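Local coordinates for protein toxin-antitoxin system toxin HepN family (Shewanella oneidensis MR-1, PDB 6M6U) that acts as the bacteriostatic mRNA-cleaving toxin of a type VII toxin-antitoxin system, neutralised by its antitoxin MntA mostly through tri-AMPylation, at residues A49-D52 / I53-I57; I65-S68 / S69-F73; I82-P85 / L86-L90; Q117-L120 / E121-E124. All coordinates share one frame; numbering follows the deposited sequence.

Interaction 1 (A49-D52 / I53-I57); sequences ACID and IANHI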
# COMPACT_ATOMS: atom_id res chain seq x y z
N ALA B 49 14.76 5.19 43.78
CA ALA B 49 14.02 4.23 44.58
C ALA B 49 12.72 4.82 45.09
O ALA B 49 11.69 4.14 45.12
CB ALA B 49 14.89 3.72 45.73
N CYS B 50 12.73 6.10 45.48
CA CYS B 50 11.50 6.76 45.91
C CYS B 50 10.53 6.92 44.75
O CYS B 50 9.32 6.72 44.90
CB CYS B 50 11.81 8.13 46.52
SG CYS B 50 12.55 8.07 48.16
N ILE B 51 11.05 7.30 43.57
CA ILE B 51 10.20 7.48 42.40
C ILE B 51 9.59 6.15 41.97
O ILE B 51 8.41 6.09 41.59
CB ILE B 51 11.00 8.14 41.28
CG1 ILE B 51 11.35 9.59 41.66
CG2 ILE B 51 10.24 8.10 39.95
CD1 ILE B 51 12.42 10.21 40.82
N ASP B 52 10.36 5.07 42.05
CA ASP B 52 9.83 3.76 41.66
C ASP B 52 8.69 3.34 42.58
O ASP B 52 7.71 2.75 42.12
CB ASP B 52 10.94 2.71 41.68
CG ASP B 52 11.95 2.89 40.55
OD1 ASP B 52 11.69 3.72 39.64
OD2 ASP B 52 12.99 2.20 40.57
N ILE B 53 8.81 3.63 43.88
CA ILE B 53 7.70 3.38 44.80
C ILE B 53 6.48 4.18 44.39
O ILE B 53 5.36 3.65 44.32
CB ILE B 53 8.13 3.72 46.24
CG1 ILE B 53 9.14 2.70 46.77
CG2 ILE B 53 6.91 3.82 47.16
CD1 ILE B 53 9.95 3.21 47.93
N ALA B 54 6.67 5.47 44.11
CA ALA B 54 5.56 6.32 43.72
C ALA B 54 4.89 5.82 42.44
O ALA B 54 3.67 5.65 42.39
CB ALA B 54 6.05 7.76 43.54
N ASN B 55 5.69 5.59 41.39
CA ASN B 55 5.16 5.07 40.13
C ASN B 55 4.40 3.77 40.34
O ASN B 55 3.38 3.53 39.69
CB ASN B 55 6.30 4.85 39.13
CG ASN B 55 6.96 6.13 38.68
OD1 ASN B 55 6.35 7.21 38.75
ND2 ASN B 55 8.20 6.04 38.22
N HIS B 56 4.89 2.92 41.24
CA HIS B 56 4.24 1.64 41.51
C HIS B 56 2.86 1.84 42.11
O HIS B 56 1.87 1.26 41.64
CB HIS B 56 5.13 0.80 42.43
CG HIS B 56 4.49 -0.45 42.92
ND1 HIS B 56 4.45 -1.61 42.17
CD2 HIS B 56 3.90 -0.75 44.11
CE1 HIS B 56 3.84 -2.56 42.87
NE2 HIS B 56 3.51 -2.06 44.04
N ILE B 57 2.77 2.67 43.15
CA ILE B 57 1.51 2.85 43.87
C ILE B 57 0.46 3.52 42.99
O ILE B 57 -0.71 3.13 42.99
CB ILE B 57 1.75 3.63 45.18
CG1 ILE B 57 2.59 2.79 46.14
CG2 ILE B 57 0.44 4.03 45.82
CD1 ILE B 57 3.17 3.57 47.28
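Ile51 and Asn55, one helical turn apart, run alongside each other in the same direction, the methyl CG2 of Ile51 resting 3.4 Å from the amide nitrogen ND2 of Asn55. The isoleucine brings this branch to its neighbour because CG2 stands anti to its own backbone N (chi1, measured to CG1, is -68°), while the other branch carries CD1 to Ser69 of helix 69-78. Asn55 has CG anti to its carbonyl carbon, which lays the amide beside the preceding turn. Its ND2 is also 3.4 Å from Ile51 O, but too bent to count as a bond; its OD1 is engaged outside the segment, with Ser72 OG and with Gln112 NE2 of the MntA chain. Beneath the side chains runs the regular i to i+4 ladder of an alpha-helix, here the C-terminal half of helix 33-60 in the all-helical HEPN fold. Its straightest rung joins Asn55 N to Ile51 O at 2.8 Å, with an N-H...O angle of 179°; the rung from His56 N to Asp52 O, 3.0 Å long, is more bent at 147°. Around the helix, Ile53 sends CG1 and CD1 back along the preceding turn, each 3.4 Å from Ala49 O, on the face that meets helix 3-23. Cys50 faces Phe123 and Phe126 of helix 120-131. The carboxylate of Asp52 forms a salt bridge through OD2 with Lys8, which would balance its charge in this buried setting. Ile51 meanwhile packs against Arg97, assigned to the active site by similarity, and Asp52 against His102 of the second HepT subunit, likewise assigned by similarity.

Interaction 2 (I65-S68 / S69-F73); sequences IPQS and SRDSF
Pro66 meets Ser72 where the loop folds back on the helix it is about to enter: its ring carbon CB lies 3.6 Å from Ser72 CB, and ring atoms CB and CG are about equally far from the serine hydroxyl. The hydroxyl has its partner in Asn55 of helix 33-60, on which Pro66 itself also leans. Gln67 follows, and its backbone N donates to Asp71 OD1 at 2.8 Å, with an N-H...O angle of 161°. The oxygen receives it on its anti lone pair, turned away from OD2. Asp71 reaches back to the loop because its CG stands opposite the backbone N (chi1 -168°). The same OD1 sits 3.1 Å from Gln67 CG, and the two side chains cross obliquely with their amide and carboxylate planes 55° apart. Ser68 supplies the next grip: OG accepts from Asp71 N at 3.2 Å, a nearly straight bond. Its first torsion holds OG between the serine's own N and carbonyl carbon, the crowded position that swings it over the first turn. Asp71 is therefore fixed at both its backbone N and its carboxylate. From Ser68 O a weak bond, 3.1 Å long, reaches Ser72 N. Ser69, just beyond, packs on Ile51 of helix 33-60 and on Gln112 of the MntA chain. A serine side chain capping the i+3 amide is the signature of an N-cap, here opening helix 69-78, with the aspartate side chain drawing the preceding loop onto the first turn.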
# COMPACT_ATOMS: atom_id res chain seq x y z
N ILE B 65 -1.80 8.64 35.68
CA ILE B 65 -0.55 8.43 34.97
C ILE B 65 0.38 9.59 35.33
O ILE B 65 0.08 10.74 34.98
CB ILE B 65 -0.77 8.35 33.45
CG1 ILE B 65 -1.81 7.28 33.12
CG2 ILE B 65 0.54 8.07 32.74
CD1 ILE B 65 -2.37 7.40 31.72
N PRO B 66 1.48 9.34 36.03
CA PRO B 66 2.41 10.44 36.35
C PRO B 66 3.05 11.02 35.10
O PRO B 66 3.77 10.33 34.37
CB PRO B 66 3.44 9.77 37.27
CG PRO B 66 3.31 8.30 37.00
CD PRO B 66 1.88 8.07 36.66
N GLN B 67 2.77 12.30 34.85
CA GLN B 67 3.35 13.01 33.72
C GLN B 67 4.85 13.22 33.85
O GLN B 67 5.49 13.60 32.87
CB GLN B 67 2.66 14.37 33.54
CG GLN B 67 1.15 14.34 33.75
CD GLN B 67 0.45 15.57 33.20
OE1 GLN B 67 0.34 16.60 33.88
NE2 GLN B 67 -0.03 15.47 31.96
N SER B 68 5.41 12.97 35.04
CA SER B 68 6.84 13.13 35.30
C SER B 68 7.12 12.50 36.66
O SER B 68 6.20 12.10 37.38
CB SER B 68 7.26 14.60 35.29
OG SER B 68 6.69 15.30 36.38
N SER B 69 8.41 12.41 37.00
CA SER B 69 8.78 11.83 38.28
C SER B 69 8.21 12.64 39.44
O SER B 69 7.72 12.07 40.42
CB SER B 69 10.30 11.72 38.38
OG SER B 69 10.94 12.90 37.94
N ARG B 70 8.24 13.98 39.33
CA ARG B 70 7.67 14.82 40.39
C ARG B 70 6.16 14.71 40.43
O ARG B 70 5.56 14.63 41.51
CB ARG B 70 8.07 16.27 40.18
CG ARG B 70 9.52 16.58 40.43
CD ARG B 70 10.08 17.32 39.25
NE ARG B 70 11.20 18.18 39.61
CZ ARG B 70 11.99 18.76 38.73
NH1 ARG B 70 11.80 18.57 37.43
NH2 ARG B 70 12.99 19.54 39.14
N ASP B 71 5.51 14.73 39.26
CA ASP B 71 4.07 14.54 39.20
C ASP B 71 3.63 13.24 39.86
O ASP B 71 2.48 13.12 40.29
CB ASP B 71 3.60 14.57 37.74
CG ASP B 71 2.09 14.66 37.62
OD1 ASP B 71 1.52 13.94 36.77
OD2 ASP B 71 1.47 15.45 38.36
N SER B 72 4.53 12.26 39.95
CA SER B 72 4.20 11.02 40.64
C SER B 72 4.09 11.23 42.14
O SER B 72 3.24 10.61 42.80
CB SER B 72 5.25 9.95 40.33
OG SER B 72 4.80 8.67 40.74
N PHE B 73 4.94 12.09 42.71
CA PHE B 73 4.76 12.48 44.11
C PHE B 73 3.53 13.36 44.27
O PHE B 73 2.79 13.22 45.26
CB PHE B 73 6.00 13.22 44.62
CG PHE B 73 7.23 12.36 44.70
CD1 PHE B 73 7.23 11.20 45.45
CD2 PHE B 73 8.38 12.72 44.02
CE1 PHE B 73 8.36 10.41 45.52
CE2 PHE B 73 9.51 11.94 44.09
CZ PHE B 73 9.50 10.78 44.85

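Interaction 3 (I82-P85 / L86-L90); sequences ITQP and LSDNL
Thr83 and Leu86 meet at the N-cap of helix 84-102, the helix that farther along carries most of the RX(4)HXY motif of this HEPN RNase, up to His102. The capping bond comes from the threonine hydroxyl: OG1 accepts from Leu86 N at 3.0 Å, with an N-H...O angle of 164°. A chi1 of 71° tucks OG1 between the residue's own N and carbonyl carbon, from where it faces the first helical turn, and the two side chains cross at about a right angle. Backbone bonds take over at once, Thr83 O receiving Ser87 N at 2.9 Å, Gln84 O receiving Asp88 N and Pro85 O receiving Asn89 N. Among the polar side chains, Gln84 bends at chi2, which brings its amide back toward the Asp88 carboxylate; the two planes stand 82° apart and Gln84 NE2 lies 3.3 Å from Asp88 OD1. The apolar part faces inward. Ile82, just before the cap, packs on Leu76 of helix 69-78 and on Phe126 of helix 120-131, while Leu86 reaches Gln125 of the latter. Within the turn Ile82 CG2 approaches Leu86 CD2 at 4.4 Å, and the other branch ends with CD1 3.7 Å from Ser87 CB.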
# COMPACT_ATOMS: atom_id res chain seq x y z
N ILE B 82 0.80 10.76 51.01
CA ILE B 82 1.89 11.51 51.63
C ILE B 82 1.40 12.93 51.86
O ILE B 82 0.51 13.42 51.16
CB ILE B 82 3.19 11.51 50.81
CG1 ILE B 82 2.96 12.12 49.42
CG2 ILE B 82 3.77 10.11 50.71
CD1 ILE B 82 4.23 12.25 48.59
N THR B 83 1.98 13.59 52.85
CA THR B 83 1.62 14.96 53.14
C THR B 83 2.08 15.88 52.02
O THR B 83 3.04 15.58 51.30
CB THR B 83 2.23 15.41 54.47
OG1 THR B 83 3.64 15.56 54.31
CG2 THR B 83 1.96 14.37 55.55
N GLN B 84 1.38 17.00 51.86
CA GLN B 84 1.83 18.02 50.92
C GLN B 84 3.24 18.52 51.23
O GLN B 84 4.01 18.74 50.28
CB GLN B 84 0.83 19.18 50.87
CG GLN B 84 1.14 20.22 49.82
CD GLN B 84 0.83 19.73 48.42
OE1 GLN B 84 0.07 18.78 48.24
NE2 GLN B 84 1.43 20.37 47.42
N PRO B 85 3.63 18.74 52.50
CA PRO B 85 5.04 19.12 52.75
C PRO B 85 6.04 18.07 52.30
O PRO B 85 7.04 18.41 51.65
CB PRO B 85 5.07 19.35 54.27
CG PRO B 85 3.80 18.76 54.80
CD PRO B 85 2.81 18.91 53.71
N LEU B 86 5.82 16.79 52.64
CA LEU B 86 6.77 15.76 52.24
C LEU B 86 6.81 15.61 50.72
O LEU B 86 7.89 15.38 50.15
CB LEU B 86 6.41 14.42 52.90
CG LEU B 86 7.31 13.24 52.53
CD1 LEU B 86 8.76 13.52 52.89
CD2 LEU B 86 6.83 11.96 53.19
N SER B 87 5.66 15.74 50.06
CA SER B 87 5.63 15.73 48.60
C SER B 87 6.54 16.81 48.03
O SER B 87 7.31 16.56 47.10
CB SER B 87 4.19 15.91 48.11
OG SER B 87 4.16 16.22 46.72
N ASP B 88 6.45 18.02 48.58
CA ASP B 88 7.23 19.14 48.04
C ASP B 88 8.72 18.96 48.28
O ASP B 88 9.54 19.33 47.43
CB ASP B 88 6.74 20.45 48.65
CG ASP B 88 5.41 20.90 48.07
OD1 ASP B 88 4.73 20.07 47.42
OD2 ASP B 88 5.05 22.08 48.25
N ASN B 89 9.10 18.38 49.42
CA ASN B 89 10.51 18.16 49.71
C ASN B 89 11.10 17.11 48.78
O ASN B 89 12.20 17.29 48.24
CB ASN B 89 10.70 17.76 51.17
CG ASN B 89 10.66 18.95 52.11
OD1 ASN B 89 10.84 20.10 51.70
ND2 ASN B 89 10.43 18.68 53.40
N LEU B 90 10.39 15.99 48.60
CA LEU B 90 10.85 14.97 47.67
C LEU B 90 11.00 15.53 46.26
O LEU B 90 11.94 15.19 45.54
CB LEU B 90 9.89 13.78 47.67
CG LEU B 90 9.73 13.01 48.98
CD1 LEU B 90 8.73 11.90 48.78
CD2 LEU B 90 11.06 12.46 49.46

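Interaction 4 (Q117-L120 / E121-E124); sequences QHHL and EDFE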
# COMPACT_ATOMS: atom_id res chain seq x y z
N GLN B 117 22.96 16.94 55.65
CA GLN B 117 22.84 17.15 57.09
C GLN B 117 21.40 17.15 57.58
O GLN B 117 21.15 16.68 58.70
CB GLN B 117 23.50 18.48 57.48
CG GLN B 117 24.99 18.56 57.19
CD GLN B 117 25.58 19.90 57.57
OE1 GLN B 117 25.11 20.95 57.13
NE2 GLN B 117 26.63 19.88 58.39
N HIS B 118 20.46 17.66 56.80
CA HIS B 118 19.13 17.97 57.32
C HIS B 118 17.96 17.37 56.55
O HIS B 118 16.83 17.44 57.05
CB HIS B 118 18.93 19.49 57.39
CG HIS B 118 19.88 20.18 58.31
ND1 HIS B 118 20.63 21.27 57.93
CD2 HIS B 118 20.20 19.94 59.60
CE1 HIS B 118 21.37 21.67 58.94
NE2 HIS B 118 21.13 20.88 59.97
N HIS B 119 18.17 16.79 55.37
CA HIS B 119 17.05 16.36 54.55
C HIS B 119 17.05 14.88 54.20
O HIS B 119 16.10 14.41 53.57
CB HIS B 119 16.97 17.20 53.28
CG HIS B 119 16.48 18.60 53.52
ND1 HIS B 119 15.24 19.04 53.10
CD2 HIS B 119 17.05 19.64 54.16
CE1 HIS B 119 15.08 20.30 53.47
NE2 HIS B 119 16.17 20.69 54.11
N LEU B 120 18.07 14.12 54.61
CA LEU B 120 18.00 12.67 54.45
C LEU B 120 16.82 12.08 55.22
O LEU B 120 16.39 10.97 54.91
CB LEU B 120 19.31 12.02 54.91
CG LEU B 120 20.54 12.39 54.08
CD1 LEU B 120 21.77 11.61 54.53
CD2 LEU B 120 20.26 12.17 52.60
N GLU B 121 16.29 12.82 56.20
CA GLU B 121 15.11 12.36 56.93
C GLU B 121 13.87 12.30 56.05
O GLU B 121 12.94 11.54 56.35
CB GLU B 121 14.85 13.28 58.13
CG GLU B 121 15.56 12.87 59.41
CD GLU B 121 17.03 13.26 59.43
OE1 GLU B 121 17.70 12.97 60.45
OE2 GLU B 121 17.52 13.87 58.45
N ASP B 122 13.83 13.09 54.97
CA ASP B 122 12.69 13.03 54.05
C ASP B 122 12.56 11.65 53.43
O ASP B 122 11.45 11.11 53.33
CB ASP B 122 12.83 14.10 52.97
CG ASP B 122 12.81 15.51 53.52
OD1 ASP B 122 12.31 15.70 54.65
OD2 ASP B 122 13.29 16.43 52.83
N PHE B 123 13.68 11.06 53.00
CA PHE B 123 13.66 9.69 52.51
C PHE B 123 13.14 8.73 53.57
O PHE B 123 12.34 7.84 53.28
CB PHE B 123 15.06 9.28 52.06
CG PHE B 123 15.57 10.02 50.86
CD1 PHE B 123 14.77 10.19 49.74
CD2 PHE B 123 16.85 10.55 50.85
CE1 PHE B 123 15.23 10.87 48.63
CE2 PHE B 123 17.33 11.23 49.74
CZ PHE B 123 16.51 11.40 48.63
N GLU B 124 13.60 8.89 54.81
CA GLU B 124 13.19 7.99 55.89
C GLU B 124 11.74 8.24 56.28
O GLU B 124 11.00 7.29 56.58
CB GLU B 124 14.11 8.15 57.09
CG GLU B 124 15.58 8.19 56.70
CD GLU B 124 16.47 7.43 57.67
OE1 GLU B 124 16.94 8.03 58.65
OE2 GLU B 124 16.68 6.22 57.44
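His119 and Asp122 are joined twice across one turn, by side chains and by backbone. The ring nitrogen ND1 of His119 donates to Asp122 OD2 at 3.3 Å, a fairly long bond with an N-H...O angle of 140°. The carboxylate oxygen is met on its syn side, with the donor 27° out of the carboxylate plane, while OD2 itself sits at the ring edge. The two side chains extend from the turn as neighbours with a common heading, but ring and carboxylate are turned almost perpendicular. Each has CG anti to its carbonyl carbon (chi1 -73° for His119), which carries both groups to the same side of the turn. A nearby carboxylate would tend to stabilise positive charge on the imidazole. The backbone link runs from Asp122 N to His119 O at 3.0 Å, the donor standing well above the carbonyl plane. This is the break between helix 109-118 and helix 120-131: His119 leaves helical geometry, and its carbonyl accepts from the first turn of the last helix of the all-helical HEPN fold while its ring donates to it. A weak 3.5 Å bond from Glu124 N to Leu120 O continues that turn. Farther from the polar pair, Leu120 and Phe123 meet at a slant, their CD2 atoms 4.2 Å apart. Both side chains pack on Ile16 of helix 3-23, and Phe123 also meets Leu43, Cys46 and Cys47 of helix 33-60. The His119 side chain packs on Met93 of helix 84-102, as Phe123 does, and its ring meets that of His114 in helix 109-118.

Four local contacts sample different places along an all-helical chain. Interaction 1 is wholly buried within a helix and relies on regular backbone bonds; interaction 2 lies at the surface and interactions 3 and 4 are partly buried, all three at helix beginnings. In 2 and 3 serine and threonine hydroxyls supply bonds the backbone cannot, whereas 4 adds a side-chain histidine-aspartate bond to a backbone one. Interactions 1 and 2 touch through Ile51 CD1 and Ser69 CB, 3.6 Å apart, and both border MntA. Phe73 CE1 meets Leu90 CD1 at 3.6 Å between 2 and 3. Asn89 CB approaches Asp122 OD2 between 3 and 4, while 1 and 4, on opposite sides of the chain's centre, meet at Cys50.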